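PDB 3R2N: cytidine deaminase from Mycobacterium leprae, which probably catalyses the zinc-dependent hydrolytic deamination of cytidine and deoxycytidine to uridine and deoxyuridine in pyrimidine salvage, working as a homotetramer. Local coordinates for residues 97-110 / 114-125. Sequence-based numbering, arbitrary orientation.
Sequences RQLLYEHGGPELKI and KGVQTMAQLLPQ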
loop_
_atom_site.group_PDB
_atom_site.type_symbol
_atom_site.label_atom_id
_atom_site.label_comp_id
_atom_site.label_asym_id
_atom_site.label_seq_id
_atom_site.Cartn_x
_atom_site.Cartn_y
_atom_site.Cartn_z
ATOM N N ARG D 97 4.605 6.747 9.653
ATOM C CA ARG D 97 4.862 8.113 10.125
ATOM C C ARG D 97 3.921 9.070 9.383
ATOM O O ARG D 97 3.378 10.008 9.980
ATOM C CB ARG D 97 6.325 8.542 9.975
ATOM C CG ARG D 97 7.334 7.633 10.644
ATOM C CD ARG D 97 8.751 8.197 10.530
ATOM N NE ARG D 97 9.763 7.186 10.825
ATOM C CZ ARG D 97 11.050 7.419 11.089
ATOM N NH1 ARG D 97 11.528 8.654 11.127
ATOM N NH2 ARG D 97 11.875 6.390 11.304
ATOM N N GLN D 98 3.681 8.806 8.101
ATOM C CA GLN D 98 2.709 9.613 7.375
ATOM C C GLN D 98 1.267 9.444 7.946
ATOM O O GLN D 98 0.576 10.443 8.108
ATOM C CB GLN D 98 2.820 9.395 5.852
ATOM C CG GLN D 98 2.104 10.457 4.957
ATOM C CD GLN D 98 2.851 11.775 4.909
ATOM O OE1 GLN D 98 4.031 11.812 4.564
ATOM N NE2 GLN D 98 2.187 12.859 5.277
ATOM N N LEU D 99 0.825 8.224 8.283
ATOM C CA LEU D 99 -0.520 8.057 8.897
ATOM C C LEU D 99 -0.595 8.821 10.217
ATOM O O LEU D 99 -1.497 9.644 10.403
ATOM C CB LEU D 99 -0.923 6.586 9.101
ATOM C CG LEU D 99 -0.948 5.608 7.919
ATOM C CD1 LEU D 99 -1.528 4.296 8.339
ATOM C CD2 LEU D 99 -1.677 6.113 6.659
ATOM N N LEU D 100 0.385 8.582 11.093
ATOM C CA LEU D 100 0.461 9.213 12.400
ATOM C C LEU D 100 0.453 10.733 12.337
ATOM O O LEU D 100 -0.161 11.413 13.185
ATOM C CB LEU D 100 1.710 8.747 13.145
ATOM C CG LEU D 100 1.783 7.259 13.430
ATOM C CD1 LEU D 100 3.192 6.848 13.846
ATOM C CD2 LEU D 100 0.742 6.856 14.457
ATOM N N TYR D 101 1.150 11.267 11.344
ATOM C CA TYR D 101 1.225 12.691 11.164
ATOM C C TYR D 101 -0.163 13.187 10.865
ATOM O O TYR D 101 -0.620 14.156 11.463
ATOM C CB TYR D 101 2.146 13.082 9.999
ATOM C CG TYR D 101 2.470 14.563 10.036
ATOM C CD1 TYR D 101 3.483 15.044 10.875
ATOM C CD2 TYR D 101 1.752 15.489 9.269
ATOM C CE1 TYR D 101 3.796 16.402 10.934
ATOM C CE2 TYR D 101 2.051 16.861 9.327
ATOM C CZ TYR D 101 3.086 17.303 10.168
ATOM O OH TYR D 101 3.424 18.652 10.264
ATOM N N GLU D 102 -0.821 12.533 9.923
ATOM C CA GLU D 102 -2.134 12.959 9.511
ATOM C C GLU D 102 -3.171 12.933 10.687
ATOM O O GLU D 102 -4.076 13.754 10.711
ATOM C CB GLU D 102 -2.586 12.186 8.266
ATOM C CG GLU D 102 -3.982 12.538 7.854
ATOM C CD GLU D 102 -4.178 12.711 6.371
ATOM O OE1 GLU D 102 -3.215 12.580 5.593
ATOM O OE2 GLU D 102 -5.320 12.986 5.967
ATOM N N HIS D 103 -2.996 12.053 11.676
ATOM C CA HIS D 103 -3.986 11.902 12.745
ATOM C C HIS D 103 -3.542 12.386 14.108
ATOM O O HIS D 103 -4.335 12.354 15.048
ATOM C CB HIS D 103 -4.488 10.459 12.822
ATOM C CG HIS D 103 -4.964 9.950 11.501
ATOM N ND1 HIS D 103 -6.127 10.393 10.920
ATOM C CD2 HIS D 103 -4.385 9.122 10.599
ATOM C CE1 HIS D 103 -6.266 9.831 9.729
ATOM N NE2 HIS D 103 -5.212 9.068 9.504
ATOM N N GLY D 104 -2.302 12.851 14.212
ATOM C CA GLY D 104 -1.774 13.341 15.479
ATOM C C GLY D 104 -1.089 14.686 15.329
ATOM O O GLY D 104 -0.891 15.396 16.340
ATOM N N GLY D 105 -0.710 15.024 14.083
ATOM C CA GLY D 105 0.016 16.252 13.799
ATOM C C GLY D 105 1.438 16.252 14.344
ATOM O O GLY D 105 1.876 15.244 14.900
ATOM N N PRO D 106 2.164 17.387 14.213
ATOM C CA PRO D 106 3.592 17.491 14.588
ATOM C C PRO D 106 3.909 17.282 16.075
ATOM O O PRO D 106 5.040 16.985 16.426
ATOM C CB PRO D 106 3.971 18.918 14.165
ATOM C CG PRO D 106 2.669 19.679 14.204
ATOM C CD PRO D 106 1.619 18.686 13.766
ATOM N N GLU D 107 2.921 17.429 16.934
ATOM C CA GLU D 107 3.148 17.397 18.380
ATOM C C GLU D 107 2.800 16.031 18.970
ATOM O O GLU D 107 2.869 15.837 20.180
ATOM C CB GLU D 107 2.353 18.515 19.065
ATOM N N LEU D 108 2.423 15.083 18.109
ATOM C CA LEU D 108 2.232 13.706 18.550
ATOM C C LEU D 108 3.548 13.162 19.135
ATOM O O LEU D 108 4.608 13.293 18.518
ATOM C CB LEU D 108 1.738 12.837 17.390
ATOM C CG LEU D 108 1.640 11.304 17.522
ATOM C CD1 LEU D 108 0.831 10.811 18.726
ATOM C CD2 LEU D 108 1.086 10.713 16.220
ATOM N N LYS D 109 3.472 12.562 20.318
ATOM C CA LYS D 109 4.629 11.890 20.889
ATOM C C LYS D 109 4.687 10.390 20.507
ATOM O O LYS D 109 3.697 9.645 20.636
ATOM C CB LYS D 109 4.680 12.076 22.414
ATOM C CG LYS D 109 4.519 13.538 22.876
ATOM C CD LYS D 109 5.046 13.710 24.303
ATOM C CE LYS D 109 4.353 14.812 25.095
ATOM N NZ LYS D 109 4.745 14.695 26.536
ATOM N N ILE D 110 5.861 9.976 20.027
ATOM C CA ILE D 110 6.160 8.577 19.742
ATOM C C ILE D 110 7.286 8.126 20.658
ATOM O O ILE D 110 8.287 8.813 20.770
ATOM C CB ILE D 110 6.657 8.413 18.291
ATOM C CG1 ILE D 110 5.701 9.066 17.275
ATOM C CG2 ILE D 110 6.963 6.975 17.980
ATOM C CD1 ILE D 110 4.271 8.611 17.337
ATOM N N LYS D 114 15.530 5.577 21.375
ATOM C CA LYS D 114 16.265 6.691 21.983
ATOM C C LYS D 114 15.393 7.656 22.803
ATOM O O LYS D 114 15.796 8.809 23.035
ATOM C CB LYS D 114 16.970 7.506 20.890
ATOM C CG LYS D 114 18.128 6.789 20.176
ATOM C CD LYS D 114 18.537 7.527 18.876
ATOM C CE LYS D 114 18.863 9.022 19.121
ATOM N NZ LYS D 114 19.043 9.777 17.842
ATOM N N GLY D 115 14.220 7.209 23.247
ATOM C CA GLY D 115 13.334 8.072 24.031
ATOM C C GLY D 115 12.220 8.723 23.225
ATOM O O GLY D 115 12.080 8.482 22.031
ATOM N N VAL D 116 11.418 9.551 23.881
ATOM C CA VAL D 116 10.264 10.179 23.248
ATOM C C VAL D 116 10.679 11.186 22.181
ATOM O O VAL D 116 11.570 11.991 22.395
ATOM C CB VAL D 116 9.406 10.886 24.315
ATOM C CG1 VAL D 116 8.164 11.559 23.680
ATOM C CG2 VAL D 116 8.999 9.887 25.416
ATOM N N GLN D 117 10.041 11.132 21.025
ATOM C CA GLN D 117 10.284 12.108 19.967
ATOM C C GLN D 117 8.938 12.573 19.447
ATOM O O GLN D 117 7.947 11.864 19.603
ATOM C CB GLN D 117 11.083 11.476 18.819
ATOM C CG GLN D 117 12.551 11.148 19.139
ATOM C CD GLN D 117 13.449 12.330 18.890
ATOM O OE1 GLN D 117 13.360 13.358 19.566
ATOM N NE2 GLN D 117 14.311 12.203 17.901
ATOM N N THR D 118 8.882 13.755 18.839
ATOM C CA THR D 118 7.623 14.207 18.270
ATOM C C THR D 118 7.616 13.872 16.786
ATOM O O THR D 118 8.664 13.618 16.210
ATOM C CB THR D 118 7.383 15.713 18.477
ATOM O OG1 THR D 118 8.286 16.435 17.656
ATOM C CG2 THR D 118 7.590 16.137 19.945
ATOM N N MET D 119 6.437 13.897 16.167
ATOM C CA MET D 119 6.321 13.708 14.723
ATOM C C MET D 119 6.995 14.785 13.891
ATOM O O MET D 119 7.397 14.527 12.752
ATOM C CB MET D 119 4.866 13.537 14.292
ATOM C CG MET D 119 4.278 12.191 14.682
ATOM S SD MET D 119 5.238 10.723 14.168
ATOM C CE MET D 119 5.393 11.131 12.417
ATOM N N ALA D 120 7.112 15.989 14.445
ATOM C CA ALA D 120 7.894 17.051 13.809
ATOM C C ALA D 120 9.348 16.609 13.635
ATOM O O ALA D 120 9.965 16.877 12.598
ATOM C CB ALA D 120 7.811 18.367 14.649
ATOM N N GLN D 121 9.882 15.947 14.666
ATOM C CA GLN D 121 11.225 15.389 14.614
ATOM C C GLN D 121 11.306 14.154 13.723
ATOM O O GLN D 121 12.300 13.964 13.012
ATOM C CB GLN D 121 11.735 15.061 16.019
ATOM C CG GLN D 121 11.775 16.268 16.924
ATOM C CD GLN D 121 11.886 15.907 18.388
ATOM O OE1 GLN D 121 11.026 15.230 18.947
ATOM N NE2 GLN D 121 12.947 16.382 19.031
ATOM N N LEU D 122 10.274 13.317 13.763
ATOM C CA LEU D 122 10.308 12.053 13.023
ATOM C C LEU D 122 9.940 12.175 11.557
ATOM O O LEU D 122 10.422 11.392 10.745
ATOM C CB LEU D 122 9.483 10.959 13.712
ATOM C CG LEU D 122 9.967 10.564 15.119
ATOM C CD1 LEU D 122 9.101 9.437 15.625
ATOM C CD2 LEU D 122 11.444 10.156 15.134
ATOM N N LEU D 123 9.104 13.150 11.216
ATOM C CA LEU D 123 8.761 13.379 9.818
ATOM C C LEU D 123 8.797 14.869 9.494
ATOM O O LEU D 123 7.740 15.459 9.268
ATOM C CB LEU D 123 7.386 12.761 9.476
ATOM C CG LEU D 123 6.926 12.537 8.026
ATOM C CD1 LEU D 123 7.653 11.354 7.336
ATOM C CD2 LEU D 123 5.413 12.294 7.956
ATOM N N PRO D 124 10.017 15.484 9.451
ATOM C CA PRO D 124 10.174 16.919 9.090
ATOM C C PRO D 124 9.523 17.207 7.764
ATOM O O PRO D 124 9.643 16.404 6.832
ATOM C CB PRO D 124 11.675 17.098 8.923
ATOM C CG PRO D 124 12.305 15.891 9.508
ATOM C CD PRO D 124 11.320 14.793 9.547
ATOM N N GLN D 125 8.845 18.347 7.676
ATOM C CA GLN D 125 8.006 18.660 6.505
ATOM C C GLN D 125 8.629 19.741 5.612
ATOM O O GLN D 125 9.856 19.898 5.548
ATOM C CB GLN D 125 6.603 19.107 6.963
ATOM C CG GLN D 125 5.767 18.045 7.650
ATOM C CD GLN D 125 5.154 17.040 6.660
ATOM O OE1 GLN D 125 4.512 17.418 5.666
ATOM N NE2 GLN D 125 5.341 15.755 6.946
HETATM O O HOH W 1 5.635 14.013 4.316
#
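M119 drives its side chain between the helix and strand of 97-110. Bends at chi2 and chi3 (-52° and -53°) fold it so that CG lies alongside L108, SD rests 3.6 Å from I110 CG1, and CE reaches the helix backbone, 3.4 Å from R97 O. L122 CD1 packs against CB and CG1 of I110, while L123 CD2 touches Y101 CB. Farther out, the Q125 amide stacks over one face of the Y101 ring, planes 17° apart. A water donates to Q98 OE1 and accepts weakly from Q125 NE2; Q98 OE1 also takes G94 N of the second subunit.

I110 and Q117 form an antiparallel hydrogen-bonded pair (I110 N to Q117 O, 2.8 Å), then L108 O takes M119 N and P106 O takes A120 N, so turn 105-108 holds the start of helix 119-122. T118 and Q121 make a capping box there, T118 N giving a straight 2.6 Å bond to Q121 OE1, the return bond from Q121 N to T118 OG1 being weak. R97 NH1 donates to L122 O at 3.0 Å, the oxygen in the guanidinium plane; NE bonds P92 O of its own chain, and NH1 also P124 O of the second subunit.

In this cytidine deaminase fold, helix 119-122 and the residues after it pack on helix 94-104, which carries zinc ligand C96, and strand 115-118 pairs with 109-112 at the mixed sheet's edge within the chain.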